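Local coordinates for protein collagen adhesin (Staphylococcus aureus, PDB 1AMX) that binds collagen through the domain described here, and so probably attaches the bacterium to collagen-containing host tissue, at residues S32-Y37 with I56-S61; Y62-I67 with Q162-E167; I86-T91 with N135-N140. All coordinates share one frame; numbering follows the deposited sequence.

Contact 1: S32-Y37 with I56-S61; sequences SSVFYY and INNEKS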
loop_
_atom_site.group_PDB
_atom_site.type_symbol
_atom_site.label_atom_id
_atom_site.label_comp_id
_atom_site.label_asym_id
_atom_site.label_seq_id
_atom_site.Cartn_x
_atom_site.Cartn_y
_atom_site.Cartn_z
ATOM N N SER A 32 -15.413 2.408 14.476
ATOM C CA SER A 32 -13.998 2.269 14.104
ATOM C C SER A 32 -13.680 3.125 12.862
ATOM O O SER A 32 -14.555 3.324 11.998
ATOM C CB SER A 32 -13.691 0.793 13.813
ATOM O OG SER A 32 -14.772 0.147 13.135
ATOM N N SER A 33 -12.440 3.610 12.757
ATOM C CA SER A 33 -12.050 4.452 11.615
ATOM C C SER A 33 -10.611 4.954 11.678
ATOM O O SER A 33 -10.256 5.788 12.522
ATOM C CB SER A 33 -12.980 5.691 11.524
ATOM O OG SER A 33 -12.477 6.633 10.591
ATOM N N VAL A 34 -9.863 4.405 10.752
ATOM C CA VAL A 34 -8.481 4.776 10.468
ATOM C C VAL A 34 -8.392 4.846 8.958
ATOM O O VAL A 34 -8.511 3.828 8.263
ATOM C CB VAL A 34 -7.499 3.749 11.042
ATOM C CG1 VAL A 34 -6.222 3.607 10.203
ATOM C CG2 VAL A 34 -7.017 4.103 12.453
ATOM N N PHE A 35 -8.217 6.050 8.490
ATOM C CA PHE A 35 -8.176 6.321 7.061
ATOM C C PHE A 35 -7.138 5.458 6.362
ATOM O O PHE A 35 -7.411 4.838 5.328
ATOM C CB PHE A 35 -7.844 7.789 6.820
ATOM C CG PHE A 35 -7.887 8.162 5.342
ATOM C CD1 PHE A 35 -9.098 8.538 4.751
ATOM C CD2 PHE A 35 -6.715 8.120 4.579
ATOM C CE1 PHE A 35 -9.137 8.877 3.395
ATOM C CE2 PHE A 35 -6.754 8.460 3.222
ATOM C CZ PHE A 35 -7.966 8.837 2.630
ATOM N N TYR A 36 -5.954 5.425 6.926
ATOM C CA TYR A 36 -4.866 4.645 6.332
ATOM C C TYR A 36 -3.996 4.017 7.411
ATOM O O TYR A 36 -3.736 4.625 8.458
ATOM C CB TYR A 36 -3.987 5.547 5.448
ATOM C CG TYR A 36 -2.642 4.901 5.094
ATOM C CD1 TYR A 36 -2.595 3.796 4.231
ATOM C CD2 TYR A 36 -1.453 5.412 5.630
ATOM C CE1 TYR A 36 -1.368 3.182 3.938
ATOM C CE2 TYR A 36 -0.229 4.791 5.346
ATOM C CZ TYR A 36 -0.187 3.674 4.506
ATOM O OH TYR A 36 1.001 3.060 4.254
ATOM N N TYR A 37 -3.591 2.799 7.115
ATOM C CA TYR A 37 -2.668 2.045 7.970
ATOM C C TYR A 37 -2.019 0.925 7.164
ATOM O O TYR A 37 -2.587 0.436 6.176
ATOM C CB TYR A 37 -3.363 1.500 9.222
ATOM C CG TYR A 37 -4.243 0.282 8.974
ATOM C CD1 TYR A 37 -5.581 0.470 8.634
ATOM C CD2 TYR A 37 -3.716 -1.009 9.102
ATOM C CE1 TYR A 37 -6.404 -0.639 8.416
ATOM C CE2 TYR A 37 -4.539 -2.120 8.883
ATOM C CZ TYR A 37 -5.884 -1.933 8.540
ATOM O OH TYR A 37 -6.689 -3.005 8.325
ATOM N N ILE A 56 -5.806 1.754 2.289
ATOM C CA ILE A 56 -6.173 3.153 2.071
ATOM C C ILE A 56 -7.674 3.469 1.983
ATOM O O ILE A 56 -8.430 2.813 1.250
ATOM C CB ILE A 56 -5.476 3.677 0.797
ATOM C CG1 ILE A 56 -4.049 3.122 0.732
ATOM C CG2 ILE A 56 -5.463 5.205 0.774
ATOM C CD1 ILE A 56 -3.387 3.306 -0.601
ATOM N N ASN A 57 -8.070 4.533 2.688
ATOM C CA ASN A 57 -9.456 5.011 2.745
ATOM C C ASN A 57 -10.404 3.911 3.126
ATOM O O ASN A 57 -11.378 3.642 2.440
ATOM C CB ASN A 57 -9.916 5.654 1.437
ATOM C CG ASN A 57 -11.162 6.519 1.634
ATOM O OD1 ASN A 57 -11.698 6.596 2.741
ATOM N ND2 ASN A 57 -11.608 7.179 0.582
ATOM N N ASN A 58 -10.113 3.325 4.274
ATOM C CA ASN A 58 -10.853 2.231 4.866
ATOM C C ASN A 58 -12.323 2.456 5.118
ATOM O O ASN A 58 -13.060 1.503 5.219
ATOM C CB ASN A 58 -10.184 1.830 6.177
ATOM C CG ASN A 58 -8.774 1.334 5.957
ATOM O OD1 ASN A 58 -8.577 0.302 5.320
ATOM N ND2 ASN A 58 -7.789 2.092 6.409
ATOM N N GLU A 59 -12.750 3.703 5.249
ATOM C CA GLU A 59 -14.160 3.984 5.500
ATOM C C GLU A 59 -14.820 4.569 4.274
ATOM O O GLU A 59 -15.970 4.967 4.330
ATOM C CB GLU A 59 -14.355 4.907 6.716
ATOM C CG GLU A 59 -13.817 4.347 8.052
ATOM C CD GLU A 59 -14.426 2.997 8.497
ATOM O OE1 GLU A 59 -15.663 2.804 8.411
ATOM O OE2 GLU A 59 -13.649 2.130 8.969
ATOM N N LYS A 60 -14.079 4.627 3.173
ATOM C CA LYS A 60 -14.589 5.130 1.905
ATOM C C LYS A 60 -15.175 6.532 2.025
ATOM O O LYS A 60 -16.267 6.820 1.514
ATOM C CB LYS A 60 -15.633 4.167 1.331
ATOM C CG LYS A 60 -15.119 2.749 1.109
ATOM C CD LYS A 60 -16.276 1.798 0.943
ATOM C CE LYS A 60 -15.846 0.368 1.135
ATOM N NZ LYS A 60 -15.143 0.172 2.431
ATOM N N SER A 61 -14.405 7.405 2.665
ATOM C CA SER A 61 -14.786 8.788 2.862
ATOM C C SER A 61 -14.555 9.566 1.590
ATOM O O SER A 61 -13.851 9.104 0.678
ATOM C CB SER A 61 -13.875 9.415 3.921
ATOM O OG SER A 61 -13.777 8.560 5.047
#

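Contact 2: Y62-I67 with Q162-E167; sequences YVSKDI and QEHGKE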
loop_
_atom_site.group_PDB
_atom_site.type_symbol
_atom_site.label_atom_id
_atom_site.label_comp_id
_atom_site.label_asym_id
_atom_site.label_seq_id
_atom_site.Cartn_x
_atom_site.Cartn_y
_atom_site.Cartn_z
ATOM N N TYR A 62 -15.162 10.723 1.552
ATOM C CA TYR A 62 -14.899 11.654 0.480
ATOM C C TYR A 62 -13.538 12.215 0.832
ATOM O O TYR A 62 -13.197 12.345 2.014
ATOM C CB TYR A 62 -15.975 12.734 0.425
ATOM C CG TYR A 62 -15.688 13.770 -0.656
ATOM C CD1 TYR A 62 -16.070 13.522 -1.979
ATOM C CD2 TYR A 62 -15.036 14.958 -0.323
ATOM C CE1 TYR A 62 -15.812 14.476 -2.966
ATOM C CE2 TYR A 62 -14.776 15.908 -1.309
ATOM C CZ TYR A 62 -15.167 15.671 -2.629
ATOM O OH TYR A 62 -14.927 16.611 -3.575
ATOM N N VAL A 63 -12.768 12.534 -0.162
ATOM C CA VAL A 63 -11.393 12.988 0.057
ATOM C C VAL A 63 -11.236 14.371 -0.604
ATOM O O VAL A 63 -11.677 14.587 -1.738
ATOM C CB VAL A 63 -10.477 11.925 -0.548
ATOM C CG1 VAL A 63 -9.449 12.504 -1.522
ATOM C CG2 VAL A 63 -9.672 11.161 0.505
ATOM N N SER A 64 -10.607 15.286 0.127
ATOM C CA SER A 64 -10.460 16.698 -0.315
ATOM C C SER A 64 -9.180 16.988 -1.116
ATOM O O SER A 64 -9.099 17.987 -1.848
ATOM C CB SER A 64 -10.432 17.631 0.884
ATOM O OG SER A 64 -11.646 17.523 1.599
ATOM N N LYS A 65 -8.189 16.140 -0.956
ATOM C CA LYS A 65 -6.917 16.282 -1.693
ATOM C C LYS A 65 -6.476 14.888 -2.190
ATOM O O LYS A 65 -7.076 13.870 -1.835
ATOM C CB LYS A 65 -5.832 16.941 -0.809
ATOM C CG LYS A 65 -5.545 16.216 0.516
ATOM C CD LYS A 65 -4.452 16.911 1.363
ATOM C CE LYS A 65 -3.028 16.439 1.019
ATOM N NZ LYS A 65 -2.017 16.774 2.051
ATOM N N ASP A 66 -5.496 14.851 -3.080
ATOM C CA ASP A 66 -5.000 13.575 -3.577
ATOM C C ASP A 66 -4.376 12.803 -2.436
ATOM O O ASP A 66 -3.984 13.383 -1.435
ATOM C CB ASP A 66 -3.950 13.799 -4.651
ATOM C CG ASP A 66 -4.533 14.344 -5.934
ATOM O OD1 ASP A 66 -5.766 14.533 -6.030
ATOM O OD2 ASP A 66 -3.742 14.571 -6.873
ATOM N N ILE A 67 -4.318 11.491 -2.582
ATOM C CA ILE A 67 -3.733 10.630 -1.577
ATOM C C ILE A 67 -2.331 10.258 -2.052
ATOM O O ILE A 67 -2.164 9.775 -3.169
ATOM C CB ILE A 67 -4.556 9.345 -1.449
ATOM C CG1 ILE A 67 -6.026 9.710 -1.204
ATOM C CG2 ILE A 67 -3.969 8.460 -0.357
ATOM C CD1 ILE A 67 -7.006 8.604 -1.410
ATOM N N GLN A 162 -6.320 14.105 3.072
ATOM C CA GLN A 162 -7.286 14.888 3.834
ATOM C C GLN A 162 -8.699 14.411 3.584
ATOM O O GLN A 162 -9.184 14.459 2.448
ATOM C CB GLN A 162 -7.211 16.390 3.540
ATOM C CG GLN A 162 -8.322 17.166 4.297
ATOM C CD GLN A 162 -8.241 18.676 4.161
ATOM O OE1 GLN A 162 -7.925 19.205 3.102
ATOM N NE2 GLN A 162 -8.552 19.374 5.243
ATOM N N GLU A 163 -9.341 13.898 4.632
ATOM C CA GLU A 163 -10.716 13.452 4.490
ATOM C C GLU A 163 -11.537 14.709 4.558
ATOM O O GLU A 163 -11.100 15.712 5.118
ATOM C CB GLU A 163 -11.160 12.588 5.641
ATOM C CG GLU A 163 -10.417 11.283 5.760
ATOM C CD GLU A 163 -10.929 10.489 6.943
ATOM O OE1 GLU A 163 -12.058 9.879 6.854
ATOM O OE2 GLU A 163 -10.243 10.450 8.027
ATOM N N HIS A 164 -12.746 14.618 4.029
ATOM C CA HIS A 164 -13.704 15.708 4.008
ATOM C C HIS A 164 -14.010 16.207 5.437
ATOM O O HIS A 164 -14.449 15.431 6.294
ATOM C CB HIS A 164 -14.976 15.168 3.371
ATOM C CG HIS A 164 -16.002 16.206 3.062
ATOM N ND1 HIS A 164 -17.352 15.930 3.076
ATOM C CD2 HIS A 164 -15.886 17.504 2.692
ATOM C CE1 HIS A 164 -18.028 17.011 2.724
ATOM N NE2 HIS A 164 -17.160 17.981 2.488
ATOM N N GLY A 165 -13.754 17.490 5.690
ATOM C CA GLY A 165 -14.029 18.070 6.999
ATOM C C GLY A 165 -13.065 17.777 8.139
ATOM O O GLY A 165 -13.303 18.176 9.282
ATOM N N LYS A 166 -11.973 17.090 7.846
ATOM C CA LYS A 166 -11.017 16.771 8.880
ATOM C C LYS A 166 -9.710 17.462 8.606
ATOM O O LYS A 166 -9.566 18.154 7.593
ATOM C CB LYS A 166 -10.859 15.267 9.021
ATOM C CG LYS A 166 -12.168 14.629 9.420
ATOM C CD LYS A 166 -12.001 13.211 9.853
ATOM C CE LYS A 166 -13.324 12.678 10.378
ATOM N NZ LYS A 166 -13.202 11.274 10.862
ATOM N N GLU A 167 -8.802 17.382 9.569
ATOM C CA GLU A 167 -7.508 18.023 9.421
ATOM C C GLU A 167 -6.654 17.261 8.430
ATOM O O GLU A 167 -6.715 16.039 8.334
ATOM C CB GLU A 167 -6.792 18.125 10.765
ATOM C CG GLU A 167 -7.520 19.001 11.761
ATOM C CD GLU A 167 -7.100 18.727 13.208
ATOM O OE1 GLU A 167 -7.445 17.632 13.730
ATOM O OE2 GLU A 167 -6.438 19.607 13.818
HETATM O O HOH W 1 -11.908 19.273 4.215
HETATM O O HOH W 2 -6.315 12.998 0.357
#

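Contact 3: I86-T91 with N135-N140; sequences INVTGT and NSFSIN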
loop_
_atom_site.group_PDB
_atom_site.type_symbol
_atom_site.label_atom_id
_atom_site.label_comp_id
_atom_site.label_asym_id
_atom_site.label_seq_id
_atom_site.Cartn_x
_atom_site.Cartn_y
_atom_site.Cartn_z
ATOM N N ILE A 86 -3.865 -5.125 -6.253
ATOM C CA ILE A 86 -4.628 -4.006 -5.714
ATOM C C ILE A 86 -6.091 -4.370 -5.739
ATOM O O ILE A 86 -6.608 -4.845 -6.753
ATOM C CB ILE A 86 -4.400 -2.774 -6.594
ATOM C CG1 ILE A 86 -2.893 -2.627 -6.867
ATOM C CG2 ILE A 86 -4.984 -1.524 -5.929
ATOM C CD1 ILE A 86 -2.541 -1.859 -8.112
ATOM N N ASN A 87 -6.731 -4.252 -4.590
ATOM C CA ASN A 87 -8.144 -4.543 -4.471
ATOM C C ASN A 87 -8.863 -3.229 -4.200
ATOM O O ASN A 87 -8.574 -2.557 -3.208
ATOM C CB ASN A 87 -8.384 -5.495 -3.307
ATOM C CG ASN A 87 -9.800 -6.040 -3.279
ATOM O OD1 ASN A 87 -10.484 -6.094 -4.299
ATOM N ND2 ASN A 87 -10.242 -6.463 -2.108
ATOM N N VAL A 88 -9.766 -2.835 -5.082
ATOM C CA VAL A 88 -10.506 -1.597 -4.891
ATOM C C VAL A 88 -11.951 -1.955 -4.590
ATOM O O VAL A 88 -12.547 -2.717 -5.344
ATOM C CB VAL A 88 -10.536 -0.768 -6.168
ATOM C CG1 VAL A 88 -11.272 0.544 -5.929
ATOM C CG2 VAL A 88 -9.136 -0.542 -6.675
ATOM N N THR A 89 -12.511 -1.451 -3.491
ATOM C CA THR A 89 -13.914 -1.704 -3.183
ATOM C C THR A 89 -14.662 -0.385 -2.913
ATOM O O THR A 89 -14.114 0.546 -2.328
ATOM C CB THR A 89 -14.102 -2.687 -2.018
ATOM O OG1 THR A 89 -13.639 -2.101 -0.801
ATOM C CG2 THR A 89 -13.315 -3.984 -2.272
ATOM N N GLY A 90 -15.880 -0.281 -3.423
ATOM C CA GLY A 90 -16.651 0.923 -3.221
ATOM C C GLY A 90 -17.417 1.289 -4.472
ATOM O O GLY A 90 -18.209 0.497 -4.973
ATOM N N THR A 91 -17.210 2.492 -4.976
ATOM C CA THR A 91 -17.901 2.895 -6.183
ATOM C C THR A 91 -17.318 2.190 -7.420
ATOM O O THR A 91 -18.065 1.838 -8.349
ATOM C CB THR A 91 -17.858 4.422 -6.357
ATOM O OG1 THR A 91 -18.624 5.021 -5.311
ATOM C CG2 THR A 91 -18.442 4.843 -7.682
ATOM N N ASN A 135 -13.901 5.004 -2.167
ATOM C CA ASN A 135 -13.301 3.721 -2.503
ATOM C C ASN A 135 -12.171 3.412 -1.534
ATOM O O ASN A 135 -11.377 4.294 -1.181
ATOM C CB ASN A 135 -12.668 3.782 -3.894
ATOM C CG ASN A 135 -13.688 3.838 -5.006
ATOM O OD1 ASN A 135 -14.519 2.936 -5.115
ATOM N ND2 ASN A 135 -13.644 4.855 -5.822
ATOM N N SER A 136 -12.139 2.170 -1.117
ATOM C CA SER A 136 -11.046 1.657 -0.296
ATOM C C SER A 136 -10.082 0.956 -1.238
ATOM O O SER A 136 -10.496 0.246 -2.164
ATOM C CB SER A 136 -11.542 0.617 0.712
ATOM O OG SER A 136 -12.785 1.027 1.261
ATOM N N PHE A 137 -8.823 1.173 -1.003
ATOM C CA PHE A 137 -7.776 0.543 -1.795
ATOM C C PHE A 137 -6.911 -0.279 -0.865
ATOM O O PHE A 137 -6.421 0.217 0.152
ATOM C CB PHE A 137 -6.904 1.606 -2.477
ATOM C CG PHE A 137 -7.688 2.548 -3.391
ATOM C CD1 PHE A 137 -8.281 3.700 -2.863
ATOM C CD2 PHE A 137 -7.808 2.261 -4.757
ATOM C CE1 PHE A 137 -9.001 4.561 -3.698
ATOM C CE2 PHE A 137 -8.531 3.122 -5.591
ATOM C CZ PHE A 137 -9.128 4.272 -5.061
ATOM N N SER A 138 -6.750 -1.531 -1.203
ATOM C CA SER A 138 -5.872 -2.412 -0.432
ATOM C C SER A 138 -4.776 -2.883 -1.371
ATOM O O SER A 138 -5.042 -3.627 -2.303
ATOM C CB SER A 138 -6.621 -3.620 0.123
ATOM O OG SER A 138 -5.713 -4.442 0.854
ATOM N N ILE A 139 -3.570 -2.384 -1.174
ATOM C CA ILE A 139 -2.441 -2.753 -1.996
ATOM C C ILE A 139 -1.629 -3.786 -1.231
ATOM O O ILE A 139 -1.219 -3.552 -0.098
ATOM C CB ILE A 139 -1.587 -1.518 -2.310
ATOM C CG1 ILE A 139 -2.436 -0.508 -3.094
ATOM C CG2 ILE A 139 -0.292 -1.922 -3.056
ATOM C CD1 ILE A 139 -1.745 0.777 -3.432
ATOM N N ASN A 140 -1.440 -4.956 -1.827
ATOM C CA ASN A 140 -0.679 -6.029 -1.183
ATOM C C ASN A 140 0.460 -6.497 -2.086
ATOM O O ASN A 140 0.361 -6.422 -3.306
ATOM C CB ASN A 140 -1.620 -7.200 -0.819
ATOM C CG ASN A 140 -0.868 -8.504 -0.459
ATOM O OD1 ASN A 140 -1.032 -9.517 -1.134
ATOM N ND2 ASN A 140 -0.107 -8.494 0.634
#

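Contact 1: S32-Y37 with I56-S61
Asn58 reaches across with its side-chain amide and gives ND2 to Val34 O over 2.6 Å, with an N-H...O angle of 156°. Its CG sits beside its own backbone N (chi1 -62°), which carries the amide toward the 32-37 chain; the same ND2 also reaches Asn55 O. Next along, Phe35 O accepts Asn58 N at 3.3 Å and, weakly, Asn57 N. These bonds fix the start of the type I turn Asn57-Lys60. Asparagine suits the turn's first position: it tolerates the left-handed backbone found there, and its amide has an acceptor and a donor for the backbone of Ser61. Asn57 OD1 takes Ser61 N at 2.8 Å, while Asn57 ND2 returns an almost straight bond (172°) to Ser61 O.

The flat face of Phe35 receives the CA of Asn57, 4.0 Å from the ring centroid, in a CH-pi contact. Tyr36 CD1 rests on Ile56 CG1 at 3.8 Å, and its hydroxyl is bonded to Ser157. The side chain of Tyr37, a collagen-binding residue, crosses that of Asn58 at about a right angle, with ring and amide planes only moderately tilted and CD1 nearest ND2.

Tyr36 and Ile56 form an antiparallel non-hydrogen-bonded pair where strand 36-41, outermost in its sheet, meets strand 49-56. Both side chains press on Ile69 of strand 67-73 in the facing sheet, while Phe35 stacks on Tyr161 at the end of strand 152-161.

Contact 2: Y62-I67 with Q162-E167
Val63 and Glu163 form a single backbone bridge, CA to CA 4.5 Å, between the loop that leads into strand 67-73 and the turn that follows strand 152-161. Two backbone hydrogen bonds flank the pair. Ser64 N gives a nearly straight bond (169°) to Gln162 O at 2.8 Å, and His164 N meets Tyr62 O at 3.1 Å from above the carbonyl plane.

The 162-167 chain is shaped by a type II turn from Glu163 to Lys166. Gly165 holds its third position, where positive phi favours a residue with no side chain. Gln162 ties the turn off: its extended chain brings NE2 to Lys166 O at 2.8 Å, with that oxygen lying in the plane of the Gln162 amide. The loops thus meet at one end of the domain, in line with two antiparallel strands of the same sheet, 67-73 and 152-161.

At the surface Tyr62 turns an edge toward the face of the His164 imidazole, a T-shaped stack with centroids 5.2 Å apart and planes at 70°. CD2 of Tyr62 is the atom that touches, also reaching His164 CB at 3.7 Å. A water accepts from Gly165 N and is hydrogen-bonded to Ser64 OG, a small hydroxyl that fits close to the turn.

A long aliphatic chain with a charged end suits position 65. With CG lodged between backbone N and carbonyl carbon (chi1 57°), the Lys65 methylenes cross Gln162 at about a right angle, CG lying 3.5 Å from Gln162 CB. The ammonium group continues to a salt bridge with Glu168. Glu163 directs its carboxylate the other way, where OE1 is hydrogen-bonded to Ser61 OG.

Contact 3: I86-T91 with N135-N140
Asn87 and Ser138 exchange two backbone hydrogen bonds, N to O and O to N, both 2.9 Å long. Thr89 and Ser136 repeat the arrangement, with Ser136 N reaching Thr89 O at 2.8 Å. These antiparallel hydrogen-bonded pairs are interleaved with non-hydrogen-bonded ones, where CA-H groups point at carbonyls instead: Val88 CA approaches Ser136 O at 3.3 Å. The short strand segments run at 162° to one another.

Apolar side chains occupy one face. Val88 lies alongside the Phe137 ring, CG2 being 3.6 Å from CD2, and Ile86 is beside Ile139, its CG2 3.9 Å from Ile139 CG1. Beta-branched valine and isoleucine favour strand geometry and, with the Phe137 ring, fill this buried side.

Polar groups take the other face. Thr89 OG1 packs against Ser136 CB at 3.8 Å. The Ser136 hydroxyl turns to other partners, Lys60 NZ and Asn57 O, in hydrogen bonds. Ser138 OG is likewise bonded to OD1 of Asn55, a collagen-binding residue.

At the strand end Gly90 faces Asn135, CA to CA 4.4 Å. Its backbone angles (phi 141°) suit glycine, and Asn135 OD1 lies close against it. That oxygen accepts His92 N, and ND2 is bonded to Tyr131 O, so the amide uses both acceptor and donor.

Strand 135-145 lies at the middle of its five-stranded sheet: 77-90 pairs with one edge and 49-56 with the other, through Phe137 to Ile56 and Ile139 to Leu54. On its far edge strand 77-90 is bonded in turn to strand 94-96, Ile86 to Tyr96 and Val88 to Asn94. Asn140, a collagen-binding residue, gives its ND2 to Trp52 O.

How the contacts relate
From the N terminus, contact 1 comes first: it closes the hairpin of strands 36-41 and 49-56. Contact 2 begins directly after, with 62-67, and closes a far longer loop whose other end is 162-167; contact 3 is nested wholly within it. Contacts 1 and 3 belong to one sheet, where strand 49-56 lies next to strand 135-145. Contact 2 lies at the end of the other sheet and meets contact 1 through Phe35, which packs on Val63 and Glu163; Ile56 of contact 1 also touches Ile67, where strand 67-73 of that sheet begins. Contacts 2 and 3 do not touch, their nearest atoms being about 5 Å apart.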